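Local coordinates for uronate isomerase (Caulobacter crescentus, PDB 2Q01), which catalyses the isomerisation of D-glucuronate to D-fructuronate and of D-galacturonate to D-tagaturonate, at residues L35-P46 with F163-E172; P65-L73 with R326-M334. All blocks are in the same frame, centred on the assembly; numbering follows the deposited sequence.

Overall arrangement
Both contacts belong to one TIM-barrel-related chain of the metallo-dependent hydrolase superfamily. Contact 1 is buried in the barrel, where strands 37-39 and 165-169 run side by side. Its H41 and H43 are consistent with the HxH metal site of relatives. Contact 2 lies further out, where helix 67-74 meets the connection into strand 332-333, near a second subunit. The two centres are 22 Å apart and the nearest atoms about 7 Å, without touching. An indirect route joins them: H41 stacks on H309, just after strand 305-308, and the chain then runs on to strand 312-313, which pairs with 332-333. The R71 side chain is about 9 Å from a bound potassium ion, a separate site with no catalytic role seen.

Contact 1 of 2, residues L35-P46 with F163-E172; sequences LPIISPHGHTDP and FNIETLATTE
I37 and S39 pair with N164-A169 as neighbouring parallel strands of the TIM barrel. I37 N donates to N164 O (2.9 Å), and I37 O accepts from E166 N. S39 N then donates to T167 O, and S39 O accepts from A169 N (3.0 Å). The register slips by one residue between I37 and I38, a beta bulge on the 163-172 side. The chain turns a corner there at E166, whose OE2 lies 3.6 Å from P36 CB.

I37, S39, I165 and L168 share one sheet face; I38 and T167 share the other. S39 OG stands anti to the backbone N (chi1 -176°), touches L168 CD1 and is bonded to D417. Past the strands, H41-G42-H43 matches the HxH sequence that binds metal in many relatives. T171 OG1 sits beside its own backbone N (chi1 -55°) and donates to G42 O (2.8 Å). The same hydroxyl lies 3.9 Å above one face of the H43 ring, toward its rim. A water accepts from T44 N and donates to A169 O (2.6 Å).

T170 CG2 packs against T44 O (3.4 Å). Its hydroxyl donates to E172 OE1 (2.7 Å), from above the carboxylate plane, and is also bonded to H181. The carboxylate meets the P46 ring. With an alanine in place of E172, the T170 hydroxyl would be left with H181 and without its carboxylate acceptor, and a gap is likely to open beside P46.

Strand 192-194 flanks 165-169 on the side away from 37-39, bonding L168 and T170. Helix 425-445 packs on I37 and L168. Helix 451-469 packs on P36 and I38, and its K467 forms a salt bridge with E166.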
loop_
_atom_site.group_PDB
_atom_site.type_symbol
_atom_site.label_atom_id
_atom_site.label_comp_id
_atom_site.label_asym_id
_atom_site.label_seq_id
_atom_site.Cartn_x
_atom_site.Cartn_y
_atom_site.Cartn_z
ATOM N N LEU B 35 -0.962 -19.393 -27.491
ATOM C CA LEU B 35 -0.281 -18.334 -28.239
ATOM C C LEU B 35 1.227 -18.410 -27.999
ATOM O O LEU B 35 1.659 -18.863 -26.929
ATOM C CB LEU B 35 -0.812 -16.953 -27.834
ATOM C CG LEU B 35 -2.146 -16.478 -28.414
ATOM C CD1 LEU B 35 -2.536 -15.158 -27.792
ATOM C CD2 LEU B 35 -2.090 -16.349 -29.932
ATOM N N PRO B 36 2.034 -17.985 -28.992
ATOM C CA PRO B 36 3.484 -18.003 -28.792
ATOM C C PRO B 36 3.932 -17.100 -27.650
ATOM O O PRO B 36 3.280 -16.094 -27.355
ATOM C CB PRO B 36 4.033 -17.479 -30.129
ATOM C CG PRO B 36 2.930 -17.725 -31.120
ATOM C CD PRO B 36 1.680 -17.486 -30.335
ATOM N N ILE B 37 5.027 -17.481 -27.002
ATOM C CA ILE B 37 5.605 -16.697 -25.919
ATOM C C ILE B 37 6.468 -15.554 -26.474
ATOM O O ILE B 37 7.386 -15.773 -27.268
ATOM C CB ILE B 37 6.419 -17.601 -24.963
ATOM C CG1 ILE B 37 5.479 -18.515 -24.171
ATOM C CG2 ILE B 37 7.281 -16.773 -24.012
ATOM C CD1 ILE B 37 6.170 -19.697 -23.522
ATOM N N ILE B 38 6.142 -14.332 -26.075
ATOM C CA ILE B 38 6.984 -13.176 -26.374
ATOM C C ILE B 38 7.645 -12.721 -25.083
ATOM O O ILE B 38 6.970 -12.320 -24.123
ATOM C CB ILE B 38 6.191 -12.028 -27.016
ATOM C CG1 ILE B 38 5.601 -12.487 -28.347
ATOM C CG2 ILE B 38 7.082 -10.804 -27.224
ATOM C CD1 ILE B 38 4.424 -11.674 -28.770
ATOM N N SER B 39 8.970 -12.801 -25.076
ATOM C CA SER B 39 9.755 -12.575 -23.877
ATOM C C SER B 39 10.777 -11.444 -24.096
ATOM O O SER B 39 11.959 -11.702 -24.331
ATOM C CB SER B 39 10.433 -13.883 -23.465
ATOM O OG SER B 39 11.137 -13.734 -22.251
ATOM N N PRO B 40 10.322 -10.180 -23.984
ATOM C CA PRO B 40 11.100 -9.041 -24.465
ATOM C C PRO B 40 12.152 -8.498 -23.483
ATOM O O PRO B 40 12.915 -7.601 -23.846
ATOM C CB PRO B 40 10.026 -7.996 -24.750
ATOM C CG PRO B 40 8.900 -8.331 -23.813
ATOM C CD PRO B 40 9.051 -9.752 -23.367
ATOM N N HIS B 41 12.198 -9.043 -22.266
ATOM C CA HIS B 41 13.255 -8.725 -21.310
ATOM C C HIS B 41 13.581 -9.917 -20.418
ATOM O O HIS B 41 12.711 -10.425 -19.702
ATOM C CB HIS B 41 12.878 -7.515 -20.448
ATOM C CG HIS B 41 13.965 -7.086 -19.511
ATOM N ND1 HIS B 41 13.871 -7.234 -18.143
ATOM C CD2 HIS B 41 15.179 -6.532 -19.745
ATOM C CE1 HIS B 41 14.973 -6.775 -17.576
ATOM N NE2 HIS B 41 15.783 -6.346 -18.526
ATOM N N GLY B 42 14.840 -10.349 -20.453
ATOM C CA GLY B 42 15.283 -11.488 -19.653
ATOM C C GLY B 42 16.787 -11.665 -19.574
ATOM O O GLY B 42 17.545 -10.904 -20.184
ATOM N N HIS B 43 17.211 -12.694 -18.836
ATOM C CA HIS B 43 18.625 -12.899 -18.517
ATOM C C HIS B 43 19.158 -14.299 -18.825
ATOM O O HIS B 43 20.029 -14.804 -18.114
ATOM C CB HIS B 43 18.888 -12.547 -17.047
ATOM C CG HIS B 43 18.589 -11.123 -16.709
ATOM N ND1 HIS B 43 19.515 -10.111 -16.852
ATOM C CD2 HIS B 43 17.460 -10.536 -16.246
ATOM C CE1 HIS B 43 18.971 -8.964 -16.486
ATOM N NE2 HIS B 43 17.724 -9.195 -16.115
ATOM N N THR B 44 18.651 -14.919 -19.886
ATOM C CA THR B 44 19.186 -16.207 -20.336
ATOM C C THR B 44 20.518 -15.990 -21.058
ATOM O O THR B 44 20.785 -14.894 -21.567
ATOM C CB THR B 44 18.197 -16.993 -21.251
ATOM O OG1 THR B 44 17.974 -16.273 -22.469
ATOM C CG2 THR B 44 16.859 -17.242 -20.541
ATOM N N ASP B 45 21.350 -17.027 -21.084
ATOM C CA ASP B 45 22.667 -16.964 -21.713
ATOM C C ASP B 45 22.501 -17.258 -23.202
ATOM O O ASP B 45 22.016 -18.330 -23.558
ATOM C CB ASP B 45 23.595 -17.995 -21.059
ATOM C CG ASP B 45 25.073 -17.735 -21.318
ATOM O OD1 ASP B 45 25.892 -18.267 -20.540
ATOM O OD2 ASP B 45 25.435 -17.029 -22.281
ATOM N N PRO B 46 22.893 -16.305 -24.074
ATOM C CA PRO B 46 22.850 -16.491 -25.535
ATOM C C PRO B 46 23.749 -17.612 -26.062
ATOM O O PRO B 46 23.506 -18.129 -27.152
ATOM C CB PRO B 46 23.348 -15.146 -26.073
ATOM C CG PRO B 46 24.137 -14.550 -24.951
ATOM C CD PRO B 46 23.384 -14.958 -23.724
ATOM N N PHE B 163 8.728 -25.005 -26.608
ATOM C CA PHE B 163 8.089 -24.019 -25.734
ATOM C C PHE B 163 7.281 -22.981 -26.517
ATOM O O PHE B 163 6.483 -22.237 -25.932
ATOM C CB PHE B 163 9.124 -23.318 -24.850
ATOM C CG PHE B 163 9.700 -24.184 -23.752
ATOM C CD1 PHE B 163 9.063 -25.353 -23.334
ATOM C CD2 PHE B 163 10.874 -23.798 -23.105
ATOM C CE1 PHE B 163 9.600 -26.136 -22.314
ATOM C CE2 PHE B 163 11.415 -24.570 -22.080
ATOM C CZ PHE B 163 10.778 -25.742 -21.684
ATOM N N ASN B 164 7.489 -22.953 -27.833
ATOM C CA ASN B 164 6.810 -22.040 -28.754
ATOM C C ASN B 164 7.189 -20.592 -28.457
ATOM O O ASN B 164 6.339 -19.705 -28.383
ATOM C CB ASN B 164 5.282 -22.265 -28.766
ATOM C CG ASN B 164 4.606 -21.702 -30.012
ATOM O OD1 ASN B 164 3.399 -21.450 -30.008
ATOM N ND2 ASN B 164 5.379 -21.500 -31.078
ATOM N N ILE B 165 8.483 -20.368 -28.268
ATOM C CA ILE B 165 8.981 -19.027 -28.035
ATOM C C ILE B 165 9.140 -18.346 -29.378
ATOM O O ILE B 165 9.819 -18.853 -30.269
ATOM C CB ILE B 165 10.287 -19.020 -27.217
ATOM C CG1 ILE B 165 10.057 -19.727 -25.874
ATOM C CG2 ILE B 165 10.784 -17.578 -27.002
ATOM C CD1 ILE B 165 11.314 -20.204 -25.167
ATOM N N GLU B 166 8.474 -17.208 -29.523
ATOM C CA GLU B 166 8.573 -16.419 -30.732
ATOM C C GLU B 166 9.792 -15.505 -30.670
ATOM O O GLU B 166 10.603 -15.487 -31.594
ATOM C CB GLU B 166 7.300 -15.609 -30.933
ATOM C CG GLU B 166 7.290 -14.833 -32.227
ATOM C CD GLU B 166 5.902 -14.607 -32.759
ATOM O OE1 GLU B 166 5.561 -13.431 -32.979
ATOM O OE2 GLU B 166 5.160 -15.596 -32.961
ATOM N N THR B 167 9.906 -14.761 -29.570
ATOM C CA THR B 167 11.004 -13.826 -29.336
ATOM C C THR B 167 11.551 -14.040 -27.931
ATOM O O THR B 167 10.783 -14.136 -26.974
ATOM C CB THR B 167 10.517 -12.361 -29.477
ATOM O OG1 THR B 167 10.023 -12.150 -30.805
ATOM C CG2 THR B 167 11.634 -11.359 -29.183
ATOM N N LEU B 168 12.874 -14.138 -27.819
ATOM C CA LEU B 168 13.548 -14.156 -26.521
ATOM C C LEU B 168 14.658 -13.116 -26.520
ATOM O O LEU B 168 15.527 -13.136 -27.386
ATOM C CB LEU B 168 14.129 -15.543 -26.231
ATOM C CG LEU B 168 14.848 -15.799 -24.904
ATOM C CD1 LEU B 168 13.922 -15.569 -23.716
ATOM C CD2 LEU B 168 15.396 -17.215 -24.868
ATOM N N ALA B 169 14.624 -12.206 -25.553
ATOM C CA ALA B 169 15.680 -11.206 -25.418
ATOM C C ALA B 169 16.607 -11.528 -24.251
ATOM O O ALA B 169 16.157 -11.900 -23.166
ATOM C CB ALA B 169 15.091 -9.799 -25.270
ATOM N N THR B 170 17.906 -11.395 -24.494
ATOM C CA THR B 170 18.912 -11.491 -23.443
ATOM C C THR B 170 19.413 -10.077 -23.099
ATOM O O THR B 170 19.011 -9.106 -23.736
ATOM C CB THR B 170 20.076 -12.415 -23.863
ATOM O OG1 THR B 170 20.899 -11.744 -24.822
ATOM C CG2 THR B 170 19.547 -13.704 -24.480
ATOM N N THR B 171 20.277 -9.953 -22.095
ATOM C CA THR B 171 20.712 -8.630 -21.626
ATOM C C THR B 171 22.238 -8.518 -21.518
ATOM O O THR B 171 22.863 -9.217 -20.712
ATOM C CB THR B 171 20.024 -8.265 -20.284
ATOM O OG1 THR B 171 18.603 -8.358 -20.436
ATOM C CG2 THR B 171 20.373 -6.861 -19.851
ATOM N N GLU B 172 22.825 -7.650 -22.345
ATOM C CA GLU B 172 24.283 -7.439 -22.366
ATOM C C GLU B 172 24.636 -5.968 -22.193
ATOM O O GLU B 172 23.847 -5.089 -22.534
ATOM C CB GLU B 172 24.930 -7.941 -23.671
ATOM C CG GLU B 172 24.185 -9.030 -24.457
ATOM C CD GLU B 172 24.220 -10.405 -23.818
ATOM O OE1 GLU B 172 23.133 -10.923 -23.507
ATOM O OE2 GLU B 172 25.319 -10.976 -23.642
HETATM O O HOH W 1 16.378 -14.135 -21.864
HETATM O O HOH W 2 22.106 -12.241 -20.712
#

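Contact 2 of 2, residues P65-L73 with R326-M334; sequences PDHYLFRML and RDKGADIPM
Outside the core strands of the TIM-barrel fold, helix 67-74 meets the loop before strand 332-333, which pairs antiparallel with strand 312-313; H67, F70 and R71 close on K328 and G329. R71 NH2 donates to G329 O at 2.7 Å. The bond is bent, 144° at the hydrogen, and the nitrogen stands above the carbonyl plane. A bend at chi3 (55°) lets CG, CD and NH2 of R71 all gather round that one oxygen. R71 CD is 3.2 Å from G329 O. G329 has positive phi, and any CB would collide with R71 CG, so the approach depends on the missing side chain.

F70 turns the edge of its ring to the same loop: CE2 lies 3.3 Å from K328 O. H67 CA of its own helix lies over one face, toward the rim. H67 CB rests 4.0 Å from G329 N.

The second subunit joins in at the guanidinium, where R71 NH1 donates to P373 O of that subunit. One arginine thus ties the helix to a loop of its own chain and to a neighbour. At the guanidinium edge, I332 CD1 lies 4.1 Å from R71 NH2.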
loop_
_atom_site.group_PDB
_atom_site.type_symbol
_atom_site.label_atom_id
_atom_site.label_comp_id
_atom_site.label_asym_id
_atom_site.label_seq_id
_atom_site.Cartn_x
_atom_site.Cartn_y
_atom_site.Cartn_z
ATOM N N PRO B 65 21.714 -21.942 -10.266
ATOM C CA PRO B 65 21.692 -20.564 -10.759
ATOM C C PRO B 65 20.470 -19.720 -10.347
ATOM O O PRO B 65 20.422 -18.528 -10.667
ATOM C CB PRO B 65 21.722 -20.748 -12.278
ATOM C CG PRO B 65 21.014 -22.033 -12.510
ATOM C CD PRO B 65 21.147 -22.875 -11.261
ATOM N N ASP B 66 19.500 -20.317 -9.653
ATOM C CA ASP B 66 18.260 -19.607 -9.316
ATOM C C ASP B 66 18.264 -19.041 -7.896
ATOM O O ASP B 66 18.149 -19.786 -6.913
ATOM C CB ASP B 66 17.030 -20.494 -9.547
ATOM C CG ASP B 66 15.722 -19.705 -9.547
ATOM O OD1 ASP B 66 14.663 -20.313 -9.289
ATOM O OD2 ASP B 66 15.742 -18.482 -9.811
ATOM N N HIS B 67 18.370 -17.714 -7.810
ATOM C CA HIS B 67 18.453 -17.018 -6.525
ATOM C C HIS B 67 17.145 -16.996 -5.734
ATOM O O HIS B 67 17.181 -16.896 -4.514
ATOM C CB HIS B 67 19.072 -15.611 -6.664
ATOM C CG HIS B 67 18.337 -14.703 -7.601
ATOM N ND1 HIS B 67 17.287 -13.907 -7.197
ATOM C CD2 HIS B 67 18.517 -14.447 -8.919
ATOM C CE1 HIS B 67 16.842 -13.210 -8.228
ATOM N NE2 HIS B 67 17.571 -13.519 -9.286
ATOM N N TYR B 68 16.008 -17.114 -6.427
ATOM C CA TYR B 68 14.695 -17.270 -5.780
ATOM C C TYR B 68 14.662 -18.498 -4.871
ATOM O O TYR B 68 14.036 -18.477 -3.804
ATOM C CB TYR B 68 13.585 -17.424 -6.824
ATOM C CG TYR B 68 13.167 -16.158 -7.528
ATOM C CD1 TYR B 68 13.859 -15.697 -8.650
ATOM C CD2 TYR B 68 12.058 -15.432 -7.093
ATOM C CE1 TYR B 68 13.472 -14.534 -9.310
ATOM C CE2 TYR B 68 11.659 -14.268 -7.745
ATOM C CZ TYR B 68 12.371 -13.825 -8.853
ATOM O OH TYR B 68 11.983 -12.677 -9.504
ATOM N N LEU B 69 15.341 -19.559 -5.305
ATOM C CA LEU B 69 15.363 -20.819 -4.577
ATOM C C LEU B 69 16.341 -20.820 -3.413
ATOM O O LEU B 69 15.938 -21.097 -2.283
ATOM C CB LEU B 69 15.627 -22.005 -5.516
ATOM C CG LEU B 69 14.562 -22.302 -6.580
ATOM C CD1 LEU B 69 14.874 -23.610 -7.280
ATOM C CD2 LEU B 69 13.140 -22.326 -6.010
ATOM N N PHE B 70 17.611 -20.501 -3.666
ATOM C CA PHE B 70 18.588 -20.555 -2.577
ATOM C C PHE B 70 18.450 -19.472 -1.492
ATOM O O PHE B 70 18.911 -19.672 -0.375
ATOM C CB PHE B 70 20.045 -20.801 -3.038
ATOM C CG PHE B 70 20.639 -19.731 -3.926
ATOM C CD1 PHE B 70 20.914 -20.010 -5.260
ATOM C CD2 PHE B 70 21.006 -18.485 -3.417
ATOM C CE1 PHE B 70 21.494 -19.051 -6.090
ATOM C CE2 PHE B 70 21.581 -17.514 -4.240
ATOM C CZ PHE B 70 21.829 -17.800 -5.575
ATOM N N ARG B 71 17.817 -18.353 -1.828
ATOM C CA ARG B 71 17.419 -17.373 -0.823
ATOM C C ARG B 71 16.682 -18.039 0.335
ATOM O O ARG B 71 17.146 -18.016 1.476
ATOM C CB ARG B 71 16.539 -16.289 -1.451
ATOM C CG ARG B 71 17.300 -15.045 -1.880
ATOM C CD ARG B 71 16.368 -14.013 -2.495
ATOM N NE ARG B 71 15.270 -13.665 -1.598
ATOM C CZ ARG B 71 15.253 -12.586 -0.822
ATOM N NH1 ARG B 71 14.212 -12.348 -0.036
ATOM N NH2 ARG B 71 16.278 -11.745 -0.831
ATOM N N MET B 72 15.532 -18.631 0.033
ATOM C CA MET B 72 14.710 -19.304 1.042
ATOM C C MET B 72 15.512 -20.284 1.874
ATOM O O MET B 72 15.375 -20.324 3.094
ATOM C CB MET B 72 13.549 -20.083 0.408
ATOM C CG MET B 72 12.194 -19.392 0.368
ATOM S SD MET B 72 11.381 -18.939 1.917
ATOM C CE MET B 72 11.987 -20.133 3.080
ATOM N N LEU B 73 16.334 -21.089 1.207
ATOM C CA LEU B 73 17.139 -22.070 1.908
ATOM C C LEU B 73 18.184 -21.383 2.782
ATOM O O LEU B 73 18.277 -21.695 3.969
ATOM C CB LEU B 73 17.741 -23.099 0.945
ATOM C CG LEU B 73 16.790 -24.260 0.608
ATOM C CD1 LEU B 73 16.074 -24.029 -0.699
ATOM C CD2 LEU B 73 17.543 -25.565 0.535
ATOM N N ARG B 326 28.051 -10.699 -6.612
ATOM C CA ARG B 326 26.761 -10.143 -7.025
ATOM C C ARG B 326 25.699 -11.206 -7.326
ATOM O O ARG B 326 26.025 -12.385 -7.514
ATOM C CB ARG B 326 26.948 -9.218 -8.230
ATOM C CG ARG B 326 27.118 -7.753 -7.855
ATOM C CD ARG B 326 27.029 -6.866 -9.079
ATOM N NE ARG B 326 26.251 -5.648 -8.842
ATOM C CZ ARG B 326 26.754 -4.495 -8.406
ATOM N NH1 ARG B 326 25.957 -3.447 -8.230
ATOM N NH2 ARG B 326 28.049 -4.383 -8.143
ATOM N N ASP B 327 24.437 -10.765 -7.359
ATOM C CA ASP B 327 23.255 -11.585 -7.707
ATOM C C ASP B 327 23.071 -12.867 -6.883
ATOM O O ASP B 327 22.715 -13.916 -7.424
ATOM C CB ASP B 327 23.231 -11.904 -9.211
ATOM C CG ASP B 327 22.958 -10.681 -10.067
ATOM O OD1 ASP B 327 23.746 -10.428 -11.004
ATOM O OD2 ASP B 327 21.957 -9.976 -9.806
ATOM N N LYS B 328 23.320 -12.779 -5.580
ATOM C CA LYS B 328 23.222 -13.950 -4.708
ATOM C C LYS B 328 21.988 -13.899 -3.803
ATOM O O LYS B 328 21.939 -14.555 -2.761
ATOM C CB LYS B 328 24.515 -14.144 -3.898
ATOM C CG LYS B 328 25.780 -14.347 -4.748
ATOM C CD LYS B 328 25.680 -15.572 -5.663
ATOM C CE LYS B 328 26.833 -15.616 -6.655
ATOM N NZ LYS B 328 26.610 -16.608 -7.743
ATOM N N GLY B 329 20.991 -13.125 -4.223
ATOM C CA GLY B 329 19.716 -13.057 -3.525
ATOM C C GLY B 329 19.687 -12.122 -2.336
ATOM O O GLY B 329 18.873 -12.282 -1.432
ATOM N N ALA B 330 20.573 -11.135 -2.330
ATOM C CA ALA B 330 20.594 -10.162 -1.247
ATOM C C ALA B 330 20.342 -8.746 -1.747
ATOM O O ALA B 330 20.861 -7.795 -1.182
ATOM C CB ALA B 330 21.899 -10.246 -0.487
ATOM N N ASP B 331 19.542 -8.613 -2.806
ATOM C CA ASP B 331 19.150 -7.301 -3.332
ATOM C C ASP B 331 17.725 -6.978 -2.885
ATOM O O ASP B 331 16.766 -7.610 -3.327
ATOM C CB ASP B 331 19.270 -7.246 -4.862
ATOM C CG ASP B 331 20.625 -7.750 -5.377
ATOM O OD1 ASP B 331 21.631 -7.696 -4.637
ATOM O OD2 ASP B 331 20.681 -8.202 -6.537
ATOM N N ILE B 332 17.610 -5.990 -2.000
ATOM C CA ILE B 332 16.363 -5.662 -1.318
ATOM C C ILE B 332 15.769 -4.390 -1.933
ATOM O O ILE B 332 16.502 -3.450 -2.208
ATOM C CB ILE B 332 16.609 -5.458 0.222
ATOM C CG1 ILE B 332 17.522 -6.549 0.811
ATOM C CG2 ILE B 332 15.302 -5.375 1.002
ATOM C CD1 ILE B 332 16.974 -7.999 0.760
ATOM N N PRO B 333 14.446 -4.371 -2.199
ATOM C CA PRO B 333 13.793 -3.159 -2.707
ATOM C C PRO B 333 13.870 -1.961 -1.770
ATOM O O PRO B 333 13.933 -2.121 -0.550
ATOM C CB PRO B 333 12.331 -3.584 -2.848
ATOM C CG PRO B 333 12.372 -5.045 -2.984
ATOM C CD PRO B 333 13.492 -5.489 -2.104
ATOM N N MET B 334 13.862 -0.775 -2.365
ATOM C CA MET B 334 13.866 0.489 -1.633
ATOM C C MET B 334 12.603 1.265 -1.957
ATOM O O MET B 334 11.997 1.052 -3.013
ATOM C CB MET B 334 15.060 1.346 -2.048
ATOM C CG MET B 334 16.410 0.799 -1.675
ATOM S SD MET B 334 17.724 1.967 -2.056
ATOM C CE MET B 334 17.825 1.832 -3.833
#